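Local coordinates for exodeoxyribonuclease III (PDB 2JC4), which probably acts as a metal-dependent 3'-5' exonuclease on double-stranded DNA, in a family of DNA repair enzymes that includes AP endonucleases, at residues 65-70 and 90-95; 102-107 and 145-150; 186-191 and 232-237. All coordinates share one frame; numbering follows the deposited sequence.

Contact 1: 65-70 and 90-95; sequences VAIVSR and RVIAAT
Val-65 and Ile-92 meet methyl to methyl at the tight end of this contact, CG2 of Val-65 lying 3.6 Å from CG2 of Ile-92. The two side chains lie antiparallel, each running beside the other, and CB of Val-65 also rests on the Ile-92 CG2 methyl. In Ile-92, CG1 is anti to the backbone N (chi1 -171°), which leaves CG2 in the crowded position between N and the carbonyl carbon, where it meets both Val-65 and Ile-67. The other branch of Val-65 is used as well: its CG1 sits 3.6 Å from the carbonyl O of Arg-90. Strands 65-69 and 91-95 belong to the two different sheets of the DNase I-like alpha/beta sandwich. They run 21° from parallel, their short axes 6.8 Å apart at closest, and the sheets pack face to face through aliphatic groups, with Val-55 and Asn-103 beside them. The side chain of Arg-90 starts out away from strand 65-69, and its guanidinium group bonds to Gln-88 and to the backbone O of Tyr-105. Farther along, the fit slackens. Ile-67 CG1 passes Ile-92 CG2 at 3.9 Å, and the extended arm of Ile-67 (chi2 167°) carries CD1 to the opposing backbone, 3.9 Å from Ala-94 N. The same CD1 reaches Ala-94 CB at 4.1 Å. Beyond Ile-67 and Ala-94 the strands diverge and their side chains no longer meet; only at Arg-70 and Thr-95 does the pair come toward solvent.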
loop_
_atom_site.group_PDB
_atom_site.type_symbol
_atom_site.label_atom_id
_atom_site.label_comp_id
_atom_site.label_asym_id
_atom_site.label_seq_id
_atom_site.Cartn_x
_atom_site.Cartn_y
_atom_site.Cartn_z
ATOM N N VAL A 65 -1.051 4.096 9.344
ATOM C CA VAL A 65 -1.889 3.569 8.250
ATOM C C VAL A 65 -3.373 3.942 8.486
ATOM O O VAL A 65 -3.825 4.026 9.647
ATOM C CB VAL A 65 -1.758 2.007 8.099
ATOM C CG1 VAL A 65 -0.450 1.639 7.442
ATOM C CG2 VAL A 65 -1.875 1.280 9.478
ATOM N N ALA A 66 -4.116 4.201 7.425
ATOM C CA ALA A 66 -5.530 4.557 7.591
ATOM C C ALA A 66 -6.358 3.939 6.487
ATOM O O ALA A 66 -5.832 3.670 5.424
ATOM C CB ALA A 66 -5.696 6.098 7.579
ATOM N N ILE A 67 -7.649 3.727 6.749
ATOM C CA ILE A 67 -8.631 3.299 5.727
ATOM C C ILE A 67 -9.754 4.334 5.708
ATOM O O ILE A 67 -10.331 4.660 6.752
ATOM C CB ILE A 67 -9.219 1.900 5.987
ATOM C CG1 ILE A 67 -8.125 0.826 5.936
ATOM C CG2 ILE A 67 -10.323 1.611 4.992
ATOM C CD1 ILE A 67 -8.545 -0.520 6.487
ATOM N N VAL A 68 -10.032 4.859 4.529
ATOM C CA VAL A 68 -10.998 5.967 4.404
ATOM C C VAL A 68 -12.034 5.523 3.380
ATOM O O VAL A 68 -11.663 5.074 2.292
ATOM C CB VAL A 68 -10.297 7.241 3.926
ATOM C CG1 VAL A 68 -11.295 8.379 3.796
ATOM C CG2 VAL A 68 -9.114 7.608 4.848
ATOM N N SER A 69 -13.323 5.590 3.728
ATOM C CA SER A 69 -14.331 5.023 2.840
ATOM C C SER A 69 -15.687 5.691 3.018
ATOM O O SER A 69 -15.975 6.223 4.083
ATOM C CB SER A 69 -14.461 3.508 3.085
ATOM O OG SER A 69 -14.656 3.227 4.473
ATOM N N ARG A 70 -16.514 5.684 1.980
ATOM C CA ARG A 70 -17.856 6.243 2.184
ATOM C C ARG A 70 -18.759 5.239 2.899
ATOM O O ARG A 70 -19.695 5.648 3.588
ATOM C CB ARG A 70 -18.459 6.887 0.926
ATOM C CG ARG A 70 -17.898 8.334 0.766
ATOM C CD ARG A 70 -18.841 9.354 0.170
ATOM N NE ARG A 70 -19.715 9.951 1.178
ATOM C CZ ARG A 70 -20.381 11.086 1.001
ATOM N NH1 ARG A 70 -20.232 11.760 -0.138
ATOM N NH2 ARG A 70 -21.179 11.552 1.963
ATOM N N ARG A 90 1.659 -0.311 11.311
ATOM C CA ARG A 90 1.906 -0.741 9.899
ATOM C C ARG A 90 0.806 -1.530 9.241
ATOM O O ARG A 90 0.841 -1.708 8.024
ATOM C CB ARG A 90 3.146 -1.613 9.848
ATOM C CG ARG A 90 4.418 -0.820 10.122
ATOM C CD ARG A 90 5.585 -1.722 10.032
ATOM N NE ARG A 90 6.842 -0.981 10.199
ATOM C CZ ARG A 90 7.465 -0.313 9.223
ATOM N NH1 ARG A 90 6.896 -0.225 8.008
ATOM N NH2 ARG A 90 8.631 0.305 9.478
ATOM N N VAL A 91 -0.149 -2.047 10.035
ATOM C CA VAL A 91 -1.204 -2.938 9.482
ATOM C C VAL A 91 -2.560 -2.550 10.101
ATOM O O VAL A 91 -2.729 -2.523 11.335
ATOM C CB VAL A 91 -0.907 -4.429 9.800
ATOM C CG1 VAL A 91 -1.972 -5.380 9.180
ATOM C CG2 VAL A 91 0.502 -4.839 9.351
ATOM N N ILE A 92 -3.513 -2.238 9.237
ATOM C CA ILE A 92 -4.887 -2.061 9.668
ATOM C C ILE A 92 -5.768 -2.773 8.658
ATOM O O ILE A 92 -5.518 -2.723 7.448
ATOM C CB ILE A 92 -5.258 -0.536 9.801
ATOM C CG1 ILE A 92 -6.641 -0.383 10.462
ATOM C CG2 ILE A 92 -5.152 0.234 8.440
ATOM C CD1 ILE A 92 -6.964 1.064 10.871
ATOM N N ALA A 93 -6.788 -3.464 9.154
ATOM C CA ALA A 93 -7.728 -4.162 8.266
ATOM C C ALA A 93 -9.170 -3.833 8.648
ATOM O O ALA A 93 -9.464 -3.523 9.796
ATOM C CB ALA A 93 -7.498 -5.683 8.303
ATOM N N ALA A 94 -10.075 -3.928 7.691
ATOM C CA ALA A 94 -11.478 -3.737 8.016
ATOM C C ALA A 94 -12.261 -4.286 6.852
ATOM O O ALA A 94 -11.708 -4.440 5.776
ATOM C CB ALA A 94 -11.796 -2.277 8.221
ATOM N N THR A 95 -13.530 -4.597 7.100
ATOM C CA THR A 95 -14.444 -5.105 6.080
ATOM C C THR A 95 -15.307 -3.926 5.673
ATOM O O THR A 95 -16.024 -3.332 6.521
ATOM C CB THR A 95 -15.327 -6.271 6.617
ATOM O OG1 THR A 95 -14.499 -7.273 7.212
ATOM C CG2 THR A 95 -16.141 -6.889 5.498
#

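Contact 2: 102-107 and 145-150; sequences INVYCV and GDFNIA
Asn-103, its amide held by Gln-33 and Leu-32 O, brings OD1 to 4.2 Å from Gly-145 CA. Val-104 O accepts from Asp-146 N at 3.1 Å in a bent bond (N-H...O 139°), and Gly-145 CA makes a CA-H...O contact with it at 3.3 Å. The Val-104 CG2 methyl lies over one face of the Phe-147 ring, toward the rim, in a CH-pi contact. Tyr-105 and Asp-146 form a parallel beta bridge; both side chains leave with CG anti to the backbone N (chi1 170° in Tyr-105) and lie side by side, ring and carboxylate well turned from each other, Asp-146 OD2 in plane at the ring edge, 3.6 Å from Tyr-105 CE1. Both, with Asn-148, are predicted active-site residues of this DNase I-like fold; Asp-146 OD2 bonds to Asn-7. Tyr-105 OH binds a water at 2.7 Å, which also accepts a weak hydrogen bond from Asn-148 ND2. Cys-106 N gives a nearly straight bond to Asp-146 O (2.9 Å, 168°), and SG approaches the Phe-147 ring obliquely. Asn-148 ND2 donates to Cys-106 O at 2.9 Å; the O lies in the Asn-148 amide plane, but ND2 is tilted out of the carbonyl plane. Asp-146 OD1 accepts from Asn-148 N, an Asx turn.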
loop_
_atom_site.group_PDB
_atom_site.type_symbol
_atom_site.label_atom_id
_atom_site.label_comp_id
_atom_site.label_asym_id
_atom_site.label_seq_id
_atom_site.Cartn_x
_atom_site.Cartn_y
_atom_site.Cartn_z
ATOM N N ILE A 102 -7.017 -5.235 3.689
ATOM C CA ILE A 102 -5.861 -5.211 4.599
ATOM C C ILE A 102 -4.829 -4.205 4.069
ATOM O O ILE A 102 -4.228 -4.457 3.036
ATOM C CB ILE A 102 -5.248 -6.653 4.755
ATOM C CG1 ILE A 102 -6.360 -7.669 5.140
ATOM C CG2 ILE A 102 -4.013 -6.629 5.690
ATOM C CD1 ILE A 102 -5.907 -9.145 5.109
ATOM N N ASN A 103 -4.622 -3.084 4.783
ATOM C CA ASN A 103 -3.704 -2.032 4.362
ATOM C C ASN A 103 -2.371 -2.202 5.104
ATOM O O ASN A 103 -2.348 -2.295 6.331
ATOM C CB ASN A 103 -4.335 -0.681 4.712
ATOM C CG ASN A 103 -3.431 0.512 4.428
ATOM O OD1 ASN A 103 -2.502 0.436 3.616
ATOM N ND2 ASN A 103 -3.734 1.646 5.081
ATOM N N VAL A 104 -1.270 -2.205 4.359
ATOM C CA VAL A 104 0.052 -2.393 4.921
ATOM C C VAL A 104 1.003 -1.252 4.544
ATOM O O VAL A 104 1.028 -0.784 3.405
ATOM C CB VAL A 104 0.659 -3.771 4.459
ATOM C CG1 VAL A 104 -0.017 -4.922 5.183
ATOM C CG2 VAL A 104 0.612 -3.974 2.866
ATOM N N TYR A 105 1.778 -0.816 5.517
ATOM C CA TYR A 105 2.958 -0.028 5.248
ATOM C C TYR A 105 4.129 -0.938 5.658
ATOM O O TYR A 105 4.466 -1.026 6.853
ATOM C CB TYR A 105 2.960 1.311 6.043
ATOM C CG TYR A 105 4.312 1.953 5.911
ATOM C CD1 TYR A 105 4.889 2.099 4.646
ATOM C CD2 TYR A 105 5.064 2.339 7.046
ATOM C CE1 TYR A 105 6.182 2.654 4.494
ATOM C CE2 TYR A 105 6.356 2.913 6.891
ATOM C CZ TYR A 105 6.897 3.033 5.614
ATOM O OH TYR A 105 8.176 3.531 5.414
ATOM N N CYS A 106 4.696 -1.677 4.691
ATOM C CA CYS A 106 5.635 -2.749 5.005
ATOM C C CYS A 106 6.989 -2.168 5.349
ATOM O O CYS A 106 7.356 -1.064 4.885
ATOM C CB CYS A 106 5.812 -3.721 3.834
ATOM S SG CYS A 106 4.268 -4.573 3.388
ATOM N N VAL A 107 7.743 -2.935 6.118
ATOM C CA VAL A 107 9.091 -2.521 6.525
ATOM C C VAL A 107 9.985 -2.204 5.317
ATOM O O VAL A 107 10.171 -3.038 4.427
ATOM C CB VAL A 107 9.770 -3.585 7.429
ATOM C CG1 VAL A 107 11.105 -3.070 7.957
ATOM C CG2 VAL A 107 8.837 -3.959 8.587
ATOM N N GLY A 145 -0.959 -1.800 -0.412
ATOM C CA GLY A 145 -0.149 -0.845 0.333
ATOM C C GLY A 145 1.232 -0.709 -0.274
ATOM O O GLY A 145 1.448 -1.023 -1.450
ATOM N N ASP A 146 2.143 -0.168 0.532
ATOM C CA ASP A 146 3.519 0.015 0.134
ATOM C C ASP A 146 4.221 -1.206 0.658
ATOM O O ASP A 146 4.342 -1.385 1.873
ATOM C CB ASP A 146 4.039 1.274 0.797
ATOM C CG ASP A 146 5.502 1.549 0.492
ATOM O OD1 ASP A 146 6.166 0.737 -0.208
ATOM O OD2 ASP A 146 5.953 2.617 0.951
ATOM N N PHE A 147 4.648 -2.081 -0.258
ATOM C CA PHE A 147 5.275 -3.329 0.122
ATOM C C PHE A 147 6.782 -3.137 0.217
ATOM O O PHE A 147 7.437 -3.972 0.800
ATOM C CB PHE A 147 4.951 -4.469 -0.870
ATOM C CG PHE A 147 3.539 -4.942 -0.789
ATOM C CD1 PHE A 147 2.522 -4.190 -1.397
ATOM C CD2 PHE A 147 3.209 -6.135 -0.107
ATOM C CE1 PHE A 147 1.188 -4.579 -1.311
ATOM C CE2 PHE A 147 1.864 -6.545 -0.035
ATOM C CZ PHE A 147 0.857 -5.760 -0.658
ATOM N N ASN A 148 7.310 -2.022 -0.305
ATOM C CA ASN A 148 8.763 -1.799 -0.282
ATOM C C ASN A 148 9.524 -2.964 -0.896
ATOM O O ASN A 148 10.649 -3.242 -0.530
ATOM C CB ASN A 148 9.249 -1.528 1.155
ATOM C CG ASN A 148 9.237 -0.056 1.493
ATOM O OD1 ASN A 148 9.824 0.772 0.753
ATOM N ND2 ASN A 148 8.573 0.298 2.588
ATOM N N ILE A 149 8.875 -3.621 -1.861
ATOM C CA ILE A 149 9.476 -4.702 -2.632
ATOM C C ILE A 149 8.996 -4.536 -4.077
ATOM O O ILE A 149 7.770 -4.374 -4.363
ATOM C CB ILE A 149 9.111 -6.123 -2.105
ATOM C CG1 ILE A 149 9.631 -6.356 -0.672
ATOM C CG2 ILE A 149 9.649 -7.240 -3.115
ATOM C CD1 ILE A 149 9.058 -7.641 -0.061
ATOM N N ALA A 150 9.982 -4.598 -4.973
ATOM C CA ALA A 150 9.801 -4.529 -6.413
ATOM C C ALA A 150 9.864 -5.967 -6.944
ATOM O O ALA A 150 10.923 -6.594 -6.937
ATOM C CB ALA A 150 10.908 -3.672 -7.013
HETATM O O HOH W 1 9.644 3.394 3.154
#

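Contact 3: 186-191 and 232-237; sequences DSLRQV and VRVDLE. With NA (sodium ion), chain D.
With CG1 of Val-232 anti to its backbone N (chi1 178°), the two methyls of this valine part to meet different residues of helix 187-191, CG1 touching Leu-188 and CG2 touching Ser-187 and Val-191. In Leu-188, CG is likewise anti to the backbone N (chi1 -172°), and the side chain crosses that of Val-232 at about a right angle, CB lying 3.8 Å from Val-232 CG1. Leu-188 CD1 then reaches along the strand to Val-234 CG2 at 3.9 Å. The closest pair is Ser-187 OG with Val-232 CG2, 3.3 Å apart; the hydroxyl is already occupied by a hydrogen bond to Ile-219 O, so it meets the methyl as a packing neighbour. On the next turn, Val-191 CG2 lies 4.1 Å from Val-232 CG2 and near the backbone N of Val-232, a buried group with no partner in the model. The helix follows the short edge strand 185-186 of one sheet of the sandwich, and strand 229-234 is the edge strand of the other; the axes of helix 187-191 and strand 232-234 cross at 108°, 8.1 Å apart at closest. Asp-186, at the N-cap position, forms a salt bridge with Arg-215. Past Val-234 the chain makes an inverse gamma turn centred on Asp-235, which also stands at the N-cap position of helix 236-239. A sodium ion sits at this turn, bound by Val-234 O at 2.3 Å and by three waters. One of these accepts from Val-234 N and another, at 3.1 Å, from Leu-236 N, tying both sides of the turn to the ion.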
loop_
_atom_site.group_PDB
_atom_site.type_symbol
_atom_site.label_atom_id
_atom_site.label_comp_id
_atom_site.label_asym_id
_atom_site.label_seq_id
_atom_site.Cartn_x
_atom_site.Cartn_y
_atom_site.Cartn_z
ATOM N N ASP A 186 -1.145 -10.510 -8.129
ATOM C CA ASP A 186 -0.607 -9.139 -8.281
ATOM C C ASP A 186 -1.491 -8.424 -9.334
ATOM O O ASP A 186 -1.265 -8.584 -10.537
ATOM C CB ASP A 186 0.882 -9.252 -8.759
ATOM C CG ASP A 186 1.579 -7.898 -8.997
ATOM O OD1 ASP A 186 0.914 -6.842 -9.014
ATOM O OD2 ASP A 186 2.827 -7.920 -9.199
ATOM N N SER A 187 -2.466 -7.635 -8.901
ATOM C CA SER A 187 -3.482 -7.119 -9.835
ATOM C C SER A 187 -2.916 -6.347 -11.024
ATOM O O SER A 187 -3.351 -6.545 -12.166
ATOM C CB SER A 187 -4.565 -6.306 -9.141
ATOM O OG SER A 187 -4.103 -5.059 -8.670
ATOM N N LEU A 188 -1.951 -5.461 -10.772
ATOM C CA LEU A 188 -1.414 -4.642 -11.866
ATOM C C LEU A 188 -0.860 -5.539 -12.997
ATOM O O LEU A 188 -1.063 -5.245 -14.191
ATOM C CB LEU A 188 -0.334 -3.695 -11.334
ATOM C CG LEU A 188 0.180 -2.652 -12.343
ATOM C CD1 LEU A 188 0.458 -1.288 -11.652
ATOM C CD2 LEU A 188 1.388 -3.182 -13.080
ATOM N N ARG A 189 -0.188 -6.635 -12.637
ATOM C CA ARG A 189 0.412 -7.519 -13.655
ATOM C C ARG A 189 -0.603 -8.445 -14.335
ATOM O O ARG A 189 -0.366 -8.943 -15.445
ATOM C CB ARG A 189 1.598 -8.314 -13.090
ATOM C CG ARG A 189 2.871 -7.492 -12.852
ATOM C CD ARG A 189 3.388 -6.922 -14.151
ATOM N NE ARG A 189 4.599 -6.119 -13.967
ATOM C CZ ARG A 189 4.976 -5.127 -14.770
ATOM N NH1 ARG A 189 4.191 -4.770 -15.790
ATOM N NH2 ARG A 189 6.110 -4.441 -14.524
ATOM N N GLN A 190 -1.750 -8.668 -13.699
ATOM C CA GLN A 190 -2.841 -9.339 -14.419
ATOM C C GLN A 190 -3.312 -8.467 -15.610
ATOM O O GLN A 190 -3.444 -8.961 -16.719
ATOM C CB GLN A 190 -4.013 -9.669 -13.499
ATOM C CG GLN A 190 -5.256 -10.146 -14.291
ATOM C CD GLN A 190 -6.329 -10.722 -13.399
ATOM O OE1 GLN A 190 -6.035 -11.468 -12.458
ATOM N NE2 GLN A 190 -7.591 -10.382 -13.689
ATOM N N VAL A 191 -3.532 -7.179 -15.371
ATOM C CA VAL A 191 -4.005 -6.212 -16.384
ATOM C C VAL A 191 -2.905 -5.805 -17.384
ATOM O O VAL A 191 -3.167 -5.620 -18.590
ATOM C CB VAL A 191 -4.626 -4.919 -15.705
ATOM C CG1 VAL A 191 -5.028 -3.866 -16.735
ATOM C CG2 VAL A 191 -5.840 -5.273 -14.864
ATOM N N VAL A 232 -6.071 -1.536 -13.536
ATOM C CA VAL A 232 -5.239 -1.083 -12.438
ATOM C C VAL A 232 -4.376 0.033 -13.035
ATOM O O VAL A 232 -3.790 -0.149 -14.107
ATOM C CB VAL A 232 -4.305 -2.197 -11.905
ATOM C CG1 VAL A 232 -3.435 -1.643 -10.806
ATOM C CG2 VAL A 232 -5.098 -3.336 -11.330
ATOM N N ARG A 233 -4.324 1.185 -12.370
ATOM C CA ARG A 233 -3.559 2.279 -12.918
ATOM C C ARG A 233 -2.772 2.995 -11.844
ATOM O O ARG A 233 -3.174 3.001 -10.676
ATOM C CB ARG A 233 -4.485 3.261 -13.663
ATOM C CG ARG A 233 -5.612 3.783 -12.871
ATOM C CD ARG A 233 -6.754 4.277 -13.774
ATOM N NE ARG A 233 -7.961 4.463 -12.981
ATOM C CZ ARG A 233 -9.036 3.670 -13.057
ATOM N NH1 ARG A 233 -9.084 2.655 -13.930
ATOM N NH2 ARG A 233 -10.077 3.905 -12.268
ATOM N N VAL A 234 -1.656 3.583 -12.251
ATOM C CA VAL A 234 -0.832 4.392 -11.338
ATOM C C VAL A 234 -1.211 5.850 -11.621
ATOM O O VAL A 234 -1.163 6.295 -12.786
ATOM C CB VAL A 234 0.698 4.102 -11.510
ATOM C CG1 VAL A 234 1.569 4.945 -10.514
ATOM C CG2 VAL A 234 1.001 2.594 -11.344
ATOM N N ASP A 235 -1.599 6.578 -10.581
ATOM C CA ASP A 235 -2.044 7.961 -10.702
ATOM C C ASP A 235 -0.862 8.913 -10.739
ATOM O O ASP A 235 -0.507 9.550 -9.748
ATOM C CB ASP A 235 -2.988 8.310 -9.532
ATOM C CG ASP A 235 -3.503 9.746 -9.569
ATOM O OD1 ASP A 235 -3.273 10.497 -10.541
ATOM O OD2 ASP A 235 -4.135 10.147 -8.581
ATOM N N LEU A 236 -0.276 9.055 -11.915
ATOM C CA LEU A 236 0.850 9.972 -12.096
ATOM C C LEU A 236 0.482 11.463 -12.156
ATOM O O LEU A 236 1.366 12.331 -12.035
ATOM C CB LEU A 236 1.645 9.569 -13.338
ATOM C CG LEU A 236 2.292 8.186 -13.249
ATOM C CD1 LEU A 236 3.171 7.983 -14.453
ATOM C CD2 LEU A 236 3.142 7.959 -11.970
ATOM N N GLU A 237 -0.796 11.774 -12.394
ATOM C CA GLU A 237 -1.252 13.178 -12.290
ATOM C C GLU A 237 -0.985 13.700 -10.882
ATOM O O GLU A 237 -0.435 14.796 -10.701
ATOM C CB GLU A 237 -2.754 13.294 -12.604
ATOM C CG GLU A 237 -3.069 12.886 -14.039
ATOM C CD GLU A 237 -4.544 12.923 -14.353
ATOM O OE1 GLU A 237 -5.247 13.840 -13.844
ATOM O OE2 GLU A 237 -4.977 12.032 -15.123
HETATM NA NA NA D . -1.460 6.221 -15.042
HETATM O O HOH W 2 -0.875 3.778 -15.012
HETATM O O HOH W 3 -1.695 8.667 -14.698
HETATM O O HOH W 4 0.467 6.615 -16.370
#

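Overall arrangement
Contacts 1 and 2 adjoin, sharing the sheet in which strands 91-96 and 99-105 are neighbours, and they touch directly: Ile-92 O and Asn-103 N lie 2.8 Å apart. Both are buried, but contact 2, its centre about 5 Å from the centre of the chain, is polar and hydrogen-bonded where it carries predicted catalytic residues, whereas contact 1 is aliphatic packing between the sheets. Contact 3 also joins elements of the two sheets by apolar side chains, yet at strand 229-234, an edge strand of the sheet to which 65-69 belongs, its centre about 20 Å from that of contact 1. Mostly buried, it borders on a turn where a sodium ion and its waters sit.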